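Local coordinates for hypothetical protein, GDSL-like Lipase/Acylhydrolase family protein (Bacteroides uniformis, PDB 4M8K) that probably hydrolyses ester bonds as a GDSL-like lipase or acylhydrolase, although its natural substrate is not known, at residues A[40-45]-A[78-83]; A[51-56]-A[201-206]; A[86-91]-A[121-126]; A[128-133]-A[145-150]. One frame throughout, in Å; residues are numbered along the deposited sequence. Where two conformers were deposited one is given.

Contact 1: residues A[40-45]-A[78-83]; sequences AANLCW and RNNSYS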
loop_
_atom_site.group_PDB
_atom_site.type_symbol
_atom_site.label_atom_id
_atom_site.label_comp_id
_atom_site.label_asym_id
_atom_site.label_seq_id
_atom_site.Cartn_x
_atom_site.Cartn_y
_atom_site.Cartn_z
ATOM N N ALA A 40 2.513 -15.438 -4.984
ATOM C CA ALA A 40 1.195 -15.912 -5.423
ATOM C C ALA A 40 0.320 -16.344 -4.258
ATOM O O ALA A 40 -0.896 -16.198 -4.318
ATOM C CB ALA A 40 1.343 -17.063 -6.415
ATOM N N ALA A 41 0.929 -16.868 -3.199
ATOM C CA ALA A 41 0.174 -17.291 -2.031
ATOM C C ALA A 41 -0.397 -16.145 -1.154
ATOM O O ALA A 41 -1.226 -16.407 -0.285
ATOM C CB ALA A 41 1.030 -18.235 -1.180
ATOM N N ASN A 42 0.000 -14.889 -1.391
ATOM C CA ASN A 42 -0.631 -13.791 -0.722
ATOM C C ASN A 42 -2.158 -13.842 -0.842
ATOM O O ASN A 42 -2.688 -13.989 -1.941
ATOM C CB ASN A 42 -0.129 -12.429 -1.292
ATOM C CG ASN A 42 1.268 -12.078 -0.838
ATOM O OD1 ASN A 42 1.964 -12.871 -0.191
ATOM N ND2 ASN A 42 1.689 -10.854 -1.151
ATOM N N LEU A 43 -2.851 -13.630 0.267
ATOM C CA LEU A 43 -4.303 -13.583 0.246
ATOM C C LEU A 43 -4.799 -12.421 -0.584
ATOM O O LEU A 43 -4.246 -11.312 -0.551
ATOM C CB LEU A 43 -4.887 -13.493 1.657
ATOM C CG LEU A 43 -4.571 -14.688 2.556
ATOM C CD1 LEU A 43 -5.186 -14.455 3.942
ATOM C CD2 LEU A 43 -5.043 -16.011 1.958
ATOM N N CYS A 44 -5.852 -12.691 -1.335
ATOM C CA CYS A 44 -6.528 -11.673 -2.171
ATOM C C CYS A 44 -7.984 -11.450 -1.763
ATOM O O CYS A 44 -8.608 -12.330 -1.205
ATOM C CB CYS A 44 -6.476 -12.139 -3.610
ATOM S SG CYS A 44 -4.807 -12.117 -4.322
ATOM N N TRP A 45 -8.537 -10.296 -2.100
ATOM C CA TRP A 45 -9.905 -9.960 -1.832
ATOM C C TRP A 45 -10.731 -9.955 -3.113
ATOM O O TRP A 45 -11.865 -10.356 -3.097
ATOM C CB TRP A 45 -9.959 -8.586 -1.158
ATOM C CG TRP A 45 -11.247 -8.280 -0.425
ATOM C CD1 TRP A 45 -11.504 -8.527 0.870
ATOM C CD2 TRP A 45 -12.402 -7.605 -0.949
ATOM N NE1 TRP A 45 -12.750 -8.068 1.186
ATOM C CE2 TRP A 45 -13.303 -7.466 0.091
ATOM C CE3 TRP A 45 -12.737 -7.066 -2.211
ATOM C CZ2 TRP A 45 -14.567 -6.890 -0.090
ATOM C CZ3 TRP A 45 -13.928 -6.456 -2.368
ATOM C CH2 TRP A 45 -14.867 -6.399 -1.332
ATOM N N ARG A 78 6.423 -5.590 -9.229
ATOM C CA ARG A 78 5.850 -6.562 -8.325
ATOM C C ARG A 78 4.656 -5.945 -7.652
ATOM O O ARG A 78 4.748 -4.854 -7.142
ATOM C CB ARG A 78 6.823 -7.004 -7.226
ATOM C CG ARG A 78 7.968 -7.886 -7.701
ATOM C CD ARG A 78 7.507 -9.228 -8.317
ATOM N NE ARG A 78 8.711 -10.039 -8.510
ATOM C CZ ARG A 78 9.328 -10.736 -7.542
ATOM N NH1 ARG A 78 8.844 -10.810 -6.300
ATOM N NH2 ARG A 78 10.442 -11.394 -7.838
ATOM N N ASN A 79 3.561 -6.697 -7.609
ATOM C CA ASN A 79 2.425 -6.369 -6.749
ATOM C C ASN A 79 2.399 -7.262 -5.483
ATOM O O ASN A 79 1.742 -8.325 -5.455
ATOM C CB ASN A 79 1.112 -6.474 -7.521
ATOM C CG ASN A 79 -0.061 -5.951 -6.709
ATOM O OD1 ASN A 79 0.131 -5.448 -5.614
ATOM N ND2 ASN A 79 -1.285 -6.193 -7.192
ATOM N N ASN A 80 3.141 -6.817 -4.486
ATOM C CA ASN A 80 3.159 -7.491 -3.189
ATOM C C ASN A 80 2.063 -6.946 -2.296
ATOM O O ASN A 80 2.292 -6.101 -1.441
ATOM C CB ASN A 80 4.524 -7.347 -2.518
ATOM C CG ASN A 80 4.726 -8.343 -1.401
ATOM O OD1 ASN A 80 3.760 -8.770 -0.749
ATOM N ND2 ASN A 80 5.970 -8.723 -1.171
ATOM N N SER A 81 0.863 -7.457 -2.513
ATOM C CA SER A 81 -0.317 -7.056 -1.783
ATOM C C SER A 81 -0.960 -8.290 -1.191
ATOM O O SER A 81 -0.934 -9.356 -1.780
ATOM C CB SER A 81 -1.295 -6.247 -2.656
ATOM O OG SER A 81 -0.718 -5.007 -3.136
ATOM N N TYR A 82 -1.541 -8.103 0.002
ATOM C CA TYR A 82 -1.925 -9.169 0.909
ATOM C C TYR A 82 -3.127 -8.721 1.737
ATOM O O TYR A 82 -3.030 -7.835 2.595
ATOM C CB TYR A 82 -0.746 -9.507 1.805
ATOM C CG TYR A 82 -0.796 -10.832 2.587
ATOM C CD1 TYR A 82 -1.905 -11.220 3.342
ATOM C CD2 TYR A 82 0.308 -11.681 2.591
ATOM C CE1 TYR A 82 -1.922 -12.431 4.046
ATOM C CE2 TYR A 82 0.295 -12.884 3.282
ATOM C CZ TYR A 82 -0.820 -13.242 4.027
ATOM O OH TYR A 82 -0.801 -14.420 4.745
ATOM N N SER A 83 -4.247 -9.413 1.525
ATOM C CA SER A 83 -5.530 -9.092 2.170
ATOM C C SER A 83 -5.473 -9.124 3.670
ATOM O O SER A 83 -4.991 -10.069 4.261
ATOM C CB SER A 83 -6.608 -10.101 1.769
ATOM O OG SER A 83 -6.906 -9.966 0.434
#
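Asn-42 reaches over to the end of strand 75-81 with one amide nitrogen that serves two acceptors. ND2 of Asn-42 donates to Asn-80 OD1 at 3.0 Å, with that oxygen lying in the plane of the Asn-42 amide, and to the backbone Ser-81 O at 3.1 Å, which it meets from above the carbonyl plane. Both bonds are bent, at 140° and 144°. The two asparagine side chains cross at about a right angle, and the amide of Asn-80 is also held by its ND2, which bonds to Asn-108 O.

The main chain adds a straighter link. Ser-83 N donates to Leu-43 O at 2.8 Å, and the same oxygen takes a CA-H...O contact from Tyr-82 CA at 3.5 Å.

Packing centres on the Tyr-82 ring. With CG anti to the backbone N (chi1 -165°), this ring lies over the loop, so that Leu-43 N sits 3.9 Å above the ring plane, over its middle. CE1 of Tyr-82 makes an apolar contact with Leu-43 CG at 3.8 Å, while on the other rim CD2 meets Asn-42 OD1 at 3.4 Å.

The loop that follows strand 22-27 is thus tied to strand 75-81, at one edge of the parallel sheet. The chemistry implies a directional hold: the buried Asn-42 nitrogen has its donors used, and the tyrosine ring covers the backbone beside it.

Contact 2: residues A[51-56]-A[201-206]; sequences EKKEND and KQWGHP. With ACT (acetate ion), chain C.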
loop_
_atom_site.group_PDB
_atom_site.type_symbol
_atom_site.label_atom_id
_atom_site.label_comp_id
_atom_site.label_asym_id
_atom_site.label_seq_id
_atom_site.Cartn_x
_atom_site.Cartn_y
_atom_site.Cartn_z
ATOM N N GLU A 51 -15.351 -17.084 -3.619
ATOM C CA GLU A 51 -15.408 -16.129 -2.520
ATOM C C GLU A 51 -15.919 -14.811 -3.071
ATOM O O GLU A 51 -15.292 -13.764 -2.918
ATOM C CB GLU A 51 -14.060 -15.970 -1.839
ATOM C CG GLU A 51 -13.754 -17.139 -0.928
ATOM C CD GLU A 51 -12.406 -17.036 -0.259
ATOM O OE1 GLU A 51 -11.953 -15.901 0.074
ATOM O OE2 GLU A 51 -11.799 -18.110 -0.072
ATOM N N LYS A 52 -17.092 -14.878 -3.697
ATOM C CA LYS A 52 -17.731 -13.689 -4.223
ATOM C C LYS A 52 -18.013 -12.610 -3.172
ATOM O O LYS A 52 -18.520 -12.904 -2.097
ATOM C CB LYS A 52 -19.033 -14.111 -4.859
ATOM C CG LYS A 52 -19.808 -12.971 -5.476
ATOM C CD LYS A 52 -21.276 -13.345 -5.592
ATOM C CE LYS A 52 -22.007 -12.364 -6.491
ATOM N NZ LYS A 52 -21.660 -10.952 -6.131
ATOM N N LYS A 53 -17.709 -11.364 -3.510
ATOM C CA LYS A 53 -17.908 -10.204 -2.662
ATOM C C LYS A 53 -19.109 -9.388 -3.175
ATOM O O LYS A 53 -19.449 -9.504 -4.334
ATOM C CB LYS A 53 -16.645 -9.343 -2.683
ATOM C CG LYS A 53 -15.355 -10.052 -2.235
ATOM C CD LYS A 53 -15.435 -10.477 -0.760
ATOM C CE LYS A 53 -14.125 -11.027 -0.211
ATOM N NZ LYS A 53 -13.517 -11.959 -1.202
ATOM N N GLU A 54 -19.792 -8.622 -2.325
ATOM C CA GLU A 54 -20.853 -7.704 -2.800
ATOM C C GLU A 54 -20.160 -6.402 -3.126
ATOM O O GLU A 54 -20.165 -5.465 -2.355
ATOM C CB GLU A 54 -21.979 -7.554 -1.762
ATOM C CG GLU A 54 -22.579 -8.931 -1.442
ATOM C CD GLU A 54 -23.187 -9.594 -2.680
ATOM O OE1 GLU A 54 -24.100 -8.991 -3.280
ATOM O OE2 GLU A 54 -22.749 -10.703 -3.080
ATOM N N ASN A 55 -19.499 -6.417 -4.287
ATOM C CA ASN A 55 -18.638 -5.377 -4.753
ATOM C C ASN A 55 -18.479 -5.634 -6.253
ATOM O O ASN A 55 -18.340 -6.792 -6.695
ATOM C CB ASN A 55 -17.269 -5.425 -4.021
ATOM C CG ASN A 55 -16.247 -4.406 -4.552
ATOM O OD1 ASN A 55 -15.851 -4.447 -5.730
ATOM N ND2 ASN A 55 -15.785 -3.501 -3.670
ATOM N N ASP A 56 -18.534 -4.572 -7.039
ATOM C CA ASP A 56 -18.729 -4.727 -8.474
ATOM C C ASP A 56 -17.451 -4.854 -9.253
ATOM O O ASP A 56 -17.493 -4.925 -10.485
ATOM C CB ASP A 56 -19.537 -3.563 -9.021
ATOM C CG ASP A 56 -18.848 -2.220 -8.873
ATOM O OD1 ASP A 56 -17.718 -2.137 -8.344
ATOM O OD2 ASP A 56 -19.507 -1.190 -9.219
ATOM N N LYS A 201 -16.937 3.016 -2.055
ATOM C CA LYS A 201 -16.672 1.683 -1.568
ATOM C C LYS A 201 -17.927 0.816 -1.484
ATOM O O LYS A 201 -19.015 1.274 -1.210
ATOM C CB LYS A 201 -15.994 1.704 -0.219
ATOM C CG LYS A 201 -14.597 2.381 -0.189
ATOM C CD LYS A 201 -14.151 2.829 1.216
ATOM C CE LYS A 201 -12.967 3.791 1.110
ATOM N NZ LYS A 201 -12.499 4.304 2.405
ATOM N N GLN A 202 -17.710 -0.469 -1.685
ATOM C CA GLN A 202 -18.724 -1.490 -1.472
ATOM C C GLN A 202 -18.099 -2.564 -0.634
ATOM O O GLN A 202 -17.039 -3.075 -0.966
ATOM C CB GLN A 202 -19.166 -2.036 -2.801
ATOM C CG GLN A 202 -19.813 -0.945 -3.642
ATOM C CD GLN A 202 -20.105 -1.361 -5.052
ATOM O OE1 GLN A 202 -19.730 -2.426 -5.478
ATOM N NE2 GLN A 202 -20.796 -0.501 -5.785
ATOM N N TRP A 203 -18.766 -2.948 0.446
ATOM C CA TRP A 203 -18.205 -3.932 1.386
ATOM C C TRP A 203 -16.853 -3.502 1.859
ATOM O O TRP A 203 -15.950 -4.349 2.015
ATOM C CB TRP A 203 -18.162 -5.354 0.800
ATOM C CG TRP A 203 -19.317 -6.174 1.162
ATOM C CD1 TRP A 203 -20.549 -5.750 1.588
ATOM C CD2 TRP A 203 -19.361 -7.602 1.177
ATOM N NE1 TRP A 203 -21.351 -6.833 1.851
ATOM C CE2 TRP A 203 -20.642 -7.980 1.628
ATOM C CE3 TRP A 203 -18.411 -8.603 0.900
ATOM C CZ2 TRP A 203 -21.045 -9.326 1.722
ATOM C CZ3 TRP A 203 -18.803 -9.948 1.003
ATOM C CH2 TRP A 203 -20.109 -10.287 1.408
ATOM N N GLY A 204 -16.724 -2.198 2.092
ATOM C CA GLY A 204 -15.515 -1.601 2.726
ATOM C C GLY A 204 -14.295 -1.547 1.828
ATOM O O GLY A 204 -13.174 -1.105 2.266
ATOM N N HIS A 205 -14.497 -1.868 0.553
ATOM C CA HIS A 205 -13.387 -1.872 -0.415
ATOM C C HIS A 205 -13.749 -1.169 -1.718
ATOM O O HIS A 205 -14.906 -1.071 -2.064
ATOM C CB HIS A 205 -12.955 -3.291 -0.674
ATOM C CG HIS A 205 -12.486 -4.014 0.554
ATOM N ND1 HIS A 205 -13.341 -4.375 1.562
ATOM C CD2 HIS A 205 -11.254 -4.405 0.954
ATOM C CE1 HIS A 205 -12.678 -5.024 2.496
ATOM N NE2 HIS A 205 -11.397 -5.019 2.176
ATOM N N PRO A 206 -12.760 -0.622 -2.419
ATOM C CA PRO A 206 -13.221 0.206 -3.555
ATOM C C PRO A 206 -14.003 -0.568 -4.607
ATOM O O PRO A 206 -13.737 -1.760 -4.867
ATOM C CB PRO A 206 -11.928 0.748 -4.135
ATOM C CG PRO A 206 -10.967 0.773 -2.979
ATOM C CD PRO A 206 -11.316 -0.486 -2.192
HETATM C C ACT C . -8.078 -5.073 3.646
HETATM O O ACT C . -9.053 -5.802 3.399
HETATM O OXT ACT C . -6.942 -5.547 3.620
HETATM C CH3 ACT C . -8.235 -3.614 3.953
#
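Gln-202 meets the loop 51-56 through backbone and side chain. Its O accepts from Asn-55 ND2 at 3.0 Å, and His-205 N reaches the same oxygen from the opposite face, closing the type I' turn from Gln-202 to His-205. Further out, Gln-202 OE1 takes Asp-56 N at 2.9 Å, nearly along the C=O axis.

Trp-203, at positive phi in the turn, lays its ring against the loop. Glu-54 CB lies over the face of the five-membered ring, 3.7 Å from its centroid, a CH-pi contact, the two side chains side by side. Glu-54 N stands 3.5 Å above one face of the Trp-203 ring, while Lys-53 CD comes in the ring plane to CZ3, at 3.8 Å. The lysine NZ bonds to Trp-45 O and to Glu-51 O.

His-205 points its ring away from the loop: ND1 donates to Trp-203 O at 2.6 Å, and NE2 donates to an acetate O at 2.8 Å.

Pro-206 O receives the second Asn-55 ND2 bond, 2.9 Å at 167°. With CG opposite the backbone N (chi1 175°), Asn-55 extends its amide to the hairpin, both acceptors near the amide plane. A leucine in place of Asn-55 would probably leave Gln-202 O and Pro-206 O without this shared donor. The histidine on this hairpin, with Ser-29 also on the acetate, fits the Ser-His active site of GDSL (SGNH) hydrolases.

Contact 3: residues A[86-91]-A[121-126]; sequences TVCHTG and TNDSWA. With ACT (acetate ion), chain C.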
loop_
_atom_site.group_PDB
_atom_site.type_symbol
_atom_site.label_atom_id
_atom_site.label_comp_id
_atom_site.label_asym_id
_atom_site.label_seq_id
_atom_site.Cartn_x
_atom_site.Cartn_y
_atom_site.Cartn_z
ATOM N N THR A 86 -1.459 -5.804 7.854
ATOM C CA THR A 86 -1.220 -4.589 8.590
ATOM C C THR A 86 0.176 -4.074 8.368
ATOM O O THR A 86 1.083 -4.816 8.029
ATOM C CB THR A 86 -1.337 -4.852 10.115
ATOM O OG1 THR A 86 -0.626 -6.038 10.416
ATOM C CG2 THR A 86 -2.783 -4.998 10.532
ATOM N N VAL A 87 0.376 -2.786 8.589
ATOM C CA VAL A 87 1.714 -2.251 8.601
ATOM C C VAL A 87 2.521 -2.786 9.781
ATOM O O VAL A 87 3.672 -3.193 9.616
ATOM C CB VAL A 87 1.660 -0.730 8.701
ATOM C CG1 VAL A 87 3.037 -0.146 8.969
ATOM C CG2 VAL A 87 1.059 -0.167 7.422
ATOM N N CYS A 88 1.939 -2.734 10.984
ATOM C CA CYS A 88 2.591 -3.188 12.186
ATOM C C CYS A 88 2.341 -4.705 12.392
ATOM O O CYS A 88 1.505 -5.318 11.668
ATOM C CB CYS A 88 2.154 -2.367 13.432
ATOM S SG CYS A 88 0.498 -2.722 14.032
ATOM N N HIS A 89 3.008 -5.288 13.397
ATOM C CA HIS A 89 2.868 -6.741 13.657
ATOM C C HIS A 89 1.607 -7.136 14.400
ATOM O O HIS A 89 1.364 -8.314 14.574
ATOM C CB HIS A 89 4.048 -7.262 14.438
ATOM C CG HIS A 89 5.363 -7.126 13.744
ATOM N ND1 HIS A 89 5.562 -7.489 12.438
ATOM C CD2 HIS A 89 6.567 -6.718 14.212
ATOM C CE1 HIS A 89 6.826 -7.316 12.121
ATOM N NE2 HIS A 89 7.465 -6.870 13.186
ATOM N N THR A 90 0.802 -6.184 14.865
ATOM C CA THR A 90 -0.456 -6.523 15.522
ATOM C C THR A 90 -1.582 -6.663 14.521
ATOM O O THR A 90 -1.976 -5.696 13.878
ATOM C CB THR A 90 -0.903 -5.440 16.536
ATOM O OG1 THR A 90 0.134 -5.182 17.494
ATOM C CG2 THR A 90 -2.202 -5.864 17.248
ATOM N N GLY A 91 -2.142 -7.849 14.406
ATOM C CA GLY A 91 -3.332 -8.010 13.563
ATOM C C GLY A 91 -4.694 -7.953 14.242
ATOM O O GLY A 91 -4.835 -7.490 15.372
ATOM N N THR A 121 -5.069 0.678 6.485
ATOM C CA THR A 121 -6.495 0.360 6.707
ATOM C C THR A 121 -6.706 -0.740 7.771
ATOM O O THR A 121 -7.533 -0.617 8.666
ATOM C CB THR A 121 -7.191 0.000 5.382
ATOM O OG1 THR A 121 -7.166 1.121 4.518
ATOM C CG2 THR A 121 -8.639 -0.379 5.646
ATOM N N ASN A 122 -5.961 -1.822 7.682
ATOM C CA ASN A 122 -6.119 -2.890 8.636
ATOM C C ASN A 122 -5.608 -2.507 10.041
ATOM O O ASN A 122 -6.201 -2.915 11.045
ATOM C CB ASN A 122 -5.446 -4.150 8.119
ATOM C CG ASN A 122 -6.183 -4.729 6.915
ATOM O OD1 ASN A 122 -7.374 -5.072 7.000
ATOM N ND2 ASN A 122 -5.489 -4.822 5.799
ATOM N N ASP A 123 -4.550 -1.708 10.113
ATOM C CA ASP A 123 -4.097 -1.214 11.425
ATOM C C ASP A 123 -5.224 -0.439 12.093
ATOM O O ASP A 123 -5.489 -0.600 13.299
ATOM C CB ASP A 123 -2.841 -0.352 11.306
ATOM C CG ASP A 123 -1.701 -1.087 10.597
ATOM O OD1 ASP A 123 -1.827 -1.306 9.353
ATOM O OD2 ASP A 123 -0.695 -1.514 11.272
ATOM N N SER A 124 -5.937 0.369 11.300
ATOM C CA SER A 124 -7.088 1.136 11.799
ATOM C C SER A 124 -8.248 0.239 12.175
ATOM O O SER A 124 -8.755 0.303 13.288
ATOM C CB SER A 124 -7.509 2.156 10.770
ATOM O OG SER A 124 -8.426 3.078 11.315
ATOM N N TRP A 125 -8.672 -0.613 11.251
ATOM C CA TRP A 125 -9.823 -1.453 11.520
ATOM C C TRP A 125 -9.569 -2.458 12.621
ATOM O O TRP A 125 -10.483 -2.778 13.343
ATOM C CB TRP A 125 -10.215 -2.211 10.307
ATOM C CG TRP A 125 -10.775 -1.410 9.188
ATOM C CD1 TRP A 125 -11.126 -0.107 9.185
ATOM C CD2 TRP A 125 -11.147 -1.932 7.905
ATOM N NE1 TRP A 125 -11.655 0.250 7.959
ATOM C CE2 TRP A 125 -11.679 -0.860 7.154
ATOM C CE3 TRP A 125 -11.029 -3.188 7.305
ATOM C CZ2 TRP A 125 -12.098 -1.014 5.822
ATOM C CZ3 TRP A 125 -11.455 -3.352 5.975
ATOM C CH2 TRP A 125 -12.015 -2.274 5.266
ATOM N N ALA A 126 -8.336 -2.947 12.770
ATOM C CA ALA A 126 -8.060 -3.907 13.848
ATOM C C ALA A 126 -7.792 -3.281 15.212
ATOM O O ALA A 126 -7.733 -4.006 16.203
ATOM C CB ALA A 126 -6.882 -4.805 13.469
HETATM C C ACT C . -8.078 -5.073 3.646
HETATM O O ACT C . -9.053 -5.802 3.399
HETATM O OXT ACT C . -6.942 -5.547 3.620
HETATM C CH3 ACT C . -8.235 -3.614 3.953
HETATM O O HOH W 1 -5.894 -6.422 17.629
#
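Asp-123 presents its carboxylate to two successive backbone N-H groups of the loop 86-91, just after the start of helix 121-126, whose Thr-Asn-Asp opening matches the asparagine block of GDSL (SGNH) hydrolases. Val-87 N donates to Asp-123 OD1 at 2.8 Å and Cys-88 N to Asp-123 OD2 at 2.9 Å, the latter at 175°. Each oxygen uses its syn lone pair, so the carboxylate faces the chain with both oxygens and cannot turn without losing a bond. CG of Asp-123 stands anti to its own carbonyl carbon (chi1 -56°), which carries the carboxylate across to the loop. A leucine at Asp-123 would probably leave both N-H groups of this buried loop without acceptors and free the chain there to shift.

Thr-86 has its OG1 between the backbone N and the carbonyl carbon (chi1 46°), where it bonds to Cys-88 O at 2.6 Å, a link within the loop itself. That leaves Thr-86 CG2 to pack on Asn-122 CB at 3.7 Å.

The polar end of Asn-122 turns to other partners. OD1 accepts from Tyr-92 OH, while ND2 bonds to Ser-85 O and to the acetate OXT, at 2.7 Å, a place consistent with an oxyanion-hole donor. At the other end of the contact Ala-126 CB lies 3.9 Å from Gly-91 O, and that oxygen accepts a hydrogen from a water 2.7 Å away.

Contact 4: residues A[128-133]-A[145-150]; sequences APIGAY and SFRPAF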
loop_
_atom_site.group_PDB
_atom_site.type_symbol
_atom_site.label_atom_id
_atom_site.label_comp_id
_atom_site.label_asym_id
_atom_site.label_seq_id
_atom_site.Cartn_x
_atom_site.Cartn_y
_atom_site.Cartn_z
ATOM N N ALA A 128 -5.059 -1.669 16.219
ATOM C CA ALA A 128 -3.695 -1.915 16.642
ATOM C C ALA A 128 -3.244 -0.734 17.466
ATOM O O ALA A 128 -3.679 0.381 17.216
ATOM C CB ALA A 128 -2.773 -2.138 15.434
ATOM N N PRO A 129 -2.402 -0.991 18.481
ATOM C CA PRO A 129 -1.921 0.091 19.336
ATOM C C PRO A 129 -1.143 1.087 18.534
ATOM O O PRO A 129 -0.438 0.697 17.599
ATOM C CB PRO A 129 -1.030 -0.617 20.357
ATOM C CG PRO A 129 -0.722 -1.963 19.792
ATOM C CD PRO A 129 -1.842 -2.299 18.871
ATOM N N ILE A 130 -1.277 2.368 18.851
ATOM C CA ILE A 130 -0.639 3.417 18.063
ATOM C C ILE A 130 0.818 3.631 18.411
ATOM O O ILE A 130 1.654 3.947 17.540
ATOM C CB ILE A 130 -1.413 4.735 18.218
ATOM C CG1 ILE A 130 -2.780 4.580 17.602
ATOM C CG2 ILE A 130 -0.705 5.876 17.518
ATOM C CD1 ILE A 130 -2.777 4.441 16.093
ATOM N N GLY A 131 1.103 3.513 19.703
ATOM C CA GLY A 131 2.454 3.679 20.207
ATOM C C GLY A 131 2.988 5.084 20.034
ATOM O O GLY A 131 2.208 6.024 19.907
ATOM N N ALA A 132 4.314 5.191 19.984
ATOM C CA ALA A 132 5.021 6.477 19.905
ATOM C C ALA A 132 5.766 6.630 18.596
ATOM O O ALA A 132 6.242 5.649 18.002
ATOM C CB ALA A 132 5.992 6.594 21.062
ATOM N N TYR A 133 5.843 7.856 18.102
ATOM C CA TYR A 133 6.737 8.154 17.000
ATOM C C TYR A 133 8.118 7.709 17.413
ATOM O O TYR A 133 8.502 7.870 18.559
ATOM C CB TYR A 133 6.752 9.640 16.681
ATOM C CG TYR A 133 5.415 10.098 16.198
ATOM C CD1 TYR A 133 4.972 9.735 14.936
ATOM C CD2 TYR A 133 4.554 10.842 17.022
ATOM C CE1 TYR A 133 3.748 10.137 14.468
ATOM C CE2 TYR A 133 3.284 11.220 16.570
ATOM C CZ TYR A 133 2.895 10.881 15.282
ATOM O OH TYR A 133 1.658 11.258 14.769
ATOM N N SER A 145 3.371 -1.823 17.479
ATOM C CA SER A 145 2.608 -0.600 17.463
ATOM C C SER A 145 2.690 0.130 16.086
ATOM O O SER A 145 3.677 -0.002 15.341
ATOM C CB SER A 145 3.092 0.342 18.579
ATOM O OG SER A 145 2.702 -0.185 19.843
ATOM N N PHE A 146 1.671 0.908 15.782
ATOM C CA PHE A 146 1.593 1.515 14.450
ATOM C C PHE A 146 2.670 2.563 14.111
ATOM O O PHE A 146 3.333 2.520 13.023
ATOM C CB PHE A 146 0.233 2.143 14.221
ATOM C CG PHE A 146 0.077 2.643 12.814
ATOM C CD1 PHE A 146 -0.153 1.722 11.773
ATOM C CD2 PHE A 146 0.248 3.968 12.494
ATOM C CE1 PHE A 146 -0.208 2.132 10.474
ATOM C CE2 PHE A 146 0.122 4.388 11.170
ATOM C CZ PHE A 146 -0.092 3.461 10.166
ATOM N N ARG A 147 2.848 3.542 14.979
ATOM C CA ARG A 147 3.827 4.574 14.667
ATOM C C ARG A 147 5.266 4.037 14.519
ATOM O O ARG A 147 5.901 4.347 13.510
ATOM C CB ARG A 147 3.776 5.707 15.659
ATOM C CG ARG A 147 2.497 6.532 15.513
ATOM C CD ARG A 147 2.340 7.455 16.706
ATOM N NE ARG A 147 1.123 8.280 16.640
ATOM C CZ ARG A 147 0.631 8.950 17.677
ATOM N NH1 ARG A 147 1.222 8.867 18.869
ATOM N NH2 ARG A 147 -0.457 9.703 17.543
ATOM N N PRO A 148 5.776 3.248 15.503
ATOM C CA PRO A 148 7.114 2.706 15.237
ATOM C C PRO A 148 7.193 1.872 13.938
ATOM O O PRO A 148 8.151 2.005 13.200
ATOM C CB PRO A 148 7.390 1.845 16.461
ATOM C CG PRO A 148 6.468 2.361 17.548
ATOM C CD PRO A 148 5.256 2.868 16.825
ATOM N N ALA A 149 6.179 1.032 13.673
ATOM C CA ALA A 149 6.163 0.201 12.452
ATOM C C ALA A 149 6.188 0.993 11.141
ATOM O O ALA A 149 6.963 0.660 10.260
ATOM C CB ALA A 149 4.985 -0.748 12.484
ATOM N N PHE A 150 5.398 2.064 11.051
ATOM C CA PHE A 150 5.336 2.896 9.860
ATOM C C PHE A 150 6.587 3.714 9.712
ATOM O O PHE A 150 7.096 3.900 8.610
ATOM C CB PHE A 150 4.083 3.805 9.880
ATOM C CG PHE A 150 3.804 4.437 8.567
ATOM C CD1 PHE A 150 3.231 3.727 7.520
ATOM C CD2 PHE A 150 4.130 5.777 8.366
ATOM C CE1 PHE A 150 3.041 4.332 6.276
ATOM C CE2 PHE A 150 3.890 6.395 7.138
ATOM C CZ PHE A 150 3.349 5.669 6.097
#
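Pro-129 O and Ile-130 O take up the first two N-H groups of helix 146-160, from Phe-146 N at 2.8 Å, in the carbonyl plane, and from Arg-147 N at 2.9 Å. Between these carbonyls and Ala-132 the chain turns at Gly-131, where positive phi suits glycine and a CB would clash with Ser-145 CB.

Arg-147 carries the side-chain packing. Extended from CG to NE, it lays its guanidinium flat on the Tyr-133 ring, centres 4.3 Å apart and planes at 13°, with its CD over the ring centre at 3.7 Å. Ile-130 CG2 lies over the opposite face, toward the rim on the NE side, so the guanidinium is held between ring and methyl. NE itself bonds to Ser-181 OG, while NH1 makes only a weak bond to Gly-131 O.

Carbonyls of the loop between helices 121-126 and 146-160 thus receive the first N-H groups of the second helix, and an arginine-tyrosine stack lies beside them, tied on to helix 176-189 through Ser-181.

Contact 3 is the buried one; contacts 1, 2 and 4 are only partly buried. Contacts 1 and 2 both draw on the long loop between strand 22-27 and helix 64-71, and they meet where the Trp-45 ring stacks on His-205. Contacts 2 and 3 bring a histidine and an asparagine to the same acetate. Contact 4 adjoins contact 3 through Cys-88 CB on Ala-149 CB, but lies well away from contacts 1 and 2. Contacts 1 and 2 each pair an asparagine amide with an aromatic ring laid on the loop backbone, a carboxylate gathers N-H groups in contact 3, and contact 4 sets loop carbonyls that receive the first N-H groups of a helix beside a flat stack.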